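Local structure of hypothetical protein TM0486 (Thermotoga maritima, 1VK8) at residues C[15-21]-C[54-60]. The protein binds thiamin and is probably involved in the response of the cell to oxidative conditions. Numbering follows the deposited sequence.
Sequences KVTVSIK and SNTTVEG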
# COMPACT_ATOMS: atom_id res chain seq x y z
N LYS C 15 12.95 -16.23 -7.39
CA LYS C 15 11.64 -15.68 -7.60
C LYS C 15 11.38 -14.57 -6.59
O LYS C 15 12.04 -14.47 -5.57
CB LYS C 15 10.58 -16.77 -7.45
CG LYS C 15 10.54 -17.73 -8.61
CD LYS C 15 9.66 -18.94 -8.36
CE LYS C 15 9.48 -19.75 -9.68
NZ LYS C 15 9.33 -21.25 -9.50
N VAL C 16 10.42 -13.73 -6.91
CA VAL C 16 9.88 -12.78 -5.96
C VAL C 16 8.38 -13.07 -5.85
O VAL C 16 7.86 -13.81 -6.66
CB VAL C 16 10.08 -11.29 -6.42
CG1 VAL C 16 11.54 -10.91 -6.43
CG2 VAL C 16 9.46 -11.02 -7.80
N THR C 17 7.72 -12.47 -4.87
CA THR C 17 6.26 -12.42 -4.86
C THR C 17 5.87 -10.97 -5.07
O THR C 17 6.55 -10.05 -4.60
CB THR C 17 5.63 -12.98 -3.54
OG1 THR C 17 5.93 -12.12 -2.43
CG2 THR C 17 6.21 -14.32 -3.16
N VAL C 18 4.79 -10.79 -5.82
CA VAL C 18 4.25 -9.48 -6.15
C VAL C 18 2.75 -9.56 -6.00
O VAL C 18 2.07 -10.32 -6.70
CB VAL C 18 4.59 -9.08 -7.62
CG1 VAL C 18 4.07 -7.70 -7.94
CG2 VAL C 18 6.14 -9.15 -7.83
N SER C 19 2.23 -8.77 -5.06
CA SER C 19 0.81 -8.65 -4.87
C SER C 19 0.33 -7.43 -5.59
O SER C 19 0.92 -6.37 -5.50
CB SER C 19 0.51 -8.60 -3.37
OG SER C 19 1.02 -9.78 -2.77
N ILE C 20 -0.75 -7.61 -6.35
CA ILE C 20 -1.25 -6.64 -7.29
C ILE C 20 -2.67 -6.29 -6.86
O ILE C 20 -3.50 -7.18 -6.63
CB ILE C 20 -1.27 -7.24 -8.70
CG1 ILE C 20 0.13 -7.64 -9.14
CG2 ILE C 20 -1.89 -6.28 -9.72
CD1 ILE C 20 0.15 -8.47 -10.38
N LYS C 21 -2.94 -4.99 -6.78
CA LYS C 21 -4.27 -4.49 -6.46
C LYS C 21 -4.67 -3.47 -7.51
O LYS C 21 -3.91 -2.55 -7.82
CB LYS C 21 -4.31 -3.84 -5.08
CG LYS C 21 -5.66 -3.36 -4.63
CD LYS C 21 -5.60 -2.61 -3.31
CE LYS C 21 -6.97 -2.41 -2.71
NZ LYS C 21 -7.41 -3.61 -1.91
N SER C 54 -7.89 -8.72 -0.88
CA SER C 54 -7.46 -7.35 -1.16
C SER C 54 -6.53 -7.18 -2.33
O SER C 54 -6.28 -6.06 -2.79
CB SER C 54 -6.78 -6.79 0.09
OG SER C 54 -5.52 -7.43 0.26
N ASN C 55 -6.00 -8.30 -2.82
CA ASN C 55 -5.03 -8.30 -3.89
C ASN C 55 -4.86 -9.71 -4.45
O ASN C 55 -5.41 -10.66 -3.93
CB ASN C 55 -3.68 -7.73 -3.41
CG ASN C 55 -3.18 -8.34 -2.10
OD1 ASN C 55 -3.25 -9.52 -1.88
ND2 ASN C 55 -2.61 -7.49 -1.26
N THR C 56 -4.11 -9.81 -5.53
CA THR C 56 -3.72 -11.09 -6.11
C THR C 56 -2.22 -11.16 -6.13
O THR C 56 -1.58 -10.24 -6.65
CB THR C 56 -4.24 -11.18 -7.53
OG1 THR C 56 -5.66 -11.19 -7.52
CG2 THR C 56 -3.81 -12.48 -8.24
N THR C 57 -1.67 -12.22 -5.55
CA THR C 57 -0.23 -12.41 -5.42
C THR C 57 0.27 -13.39 -6.45
O THR C 57 -0.24 -14.50 -6.54
CB THR C 57 0.08 -12.92 -4.03
OG1 THR C 57 -0.36 -11.95 -3.07
CG2 THR C 57 1.60 -13.04 -3.82
N VAL C 58 1.25 -12.99 -7.24
CA VAL C 58 1.94 -13.90 -8.17
C VAL C 58 3.35 -14.19 -7.65
O VAL C 58 3.93 -13.39 -6.92
CB VAL C 58 2.00 -13.34 -9.61
CG1 VAL C 58 0.58 -12.99 -10.07
CG2 VAL C 58 2.93 -12.14 -9.70
N GLU C 59 3.87 -15.35 -8.00
CA GLU C 59 5.23 -15.74 -7.70
C GLU C 59 5.92 -15.99 -9.03
O GLU C 59 5.43 -16.73 -9.86
CB GLU C 59 5.18 -17.01 -6.89
CG GLU C 59 6.49 -17.67 -6.60
CD GLU C 59 6.28 -18.99 -5.90
OE1 GLU C 59 5.65 -18.96 -4.83
OE2 GLU C 59 6.71 -20.03 -6.42
N GLY C 60 7.04 -15.32 -9.25
CA GLY C 60 7.79 -15.54 -10.47
C GLY C 60 9.02 -14.69 -10.54
O GLY C 60 9.42 -14.08 -9.57
O HOH W 1 6.26 -21.05 -8.87
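Val16, Val18 and Ile20 pair with Gly60, Val58 and Thr56 as hydrogen-bonded pairs of two antiparallel strands, whose segment axes run at 153° and approach to 4.5 Å. Six backbone bonds join them, from Val16 N to Gly60 O at one end to Thr56 N to Ile20 O at the other. Between these pairs the CA-H of Thr17 points at Val58 O and that of Ser19 at Thr56 O. The two strands are the inner pair of a four-stranded sheet, flanked by strands 48-51 and 82-92.

On one face, Val58 CG2 packs beside Val18 CB at 4.1 Å, and Val16, Ile20 and Thr56 continue this side under helices 31-43 and 62-76. On the other face, Ser19 OG and Thr57 OG1 share a short hydrogen bond of 2.6 Å; both oxygens sit beside their own backbone N (chi1 -59° and -60°), and Thr57 CG2 also reaches Thr17 CB. Nearby, Glu59 extends obliquely across Lys15: the aliphatic CD of Lys15 lies 3.7 Å from Glu59 OE2, and a water accepts from Lys15 NZ and donates to that oxygen. Glu59 OE1 accepts a hydrogen bond from the backbone N of Ile98.

At the far end Lys21 runs extended alongside the carbonyl oxygen of Ser54, CG anti to the backbone N, then turns at chi4 so that NZ meets Ser54 O at 2.8 Å, on a lone pair in the carbonyl plane; the same ammonium forms a salt bridge with Asp88 of a second subunit. A methionine in its place would probably leave both Ser54 O and that carboxylate without this partner. The largely apolar face of Val16, Val18, Val58 and Ile20 thus packs against the two helices, with the hydroxyl of Thr56 bonded to an unidentified bound molecule, whereas the polar face carries hydroxyls and charges, and Lys21 ties the strand pair to the subunit interface of this ferredoxin-like fold.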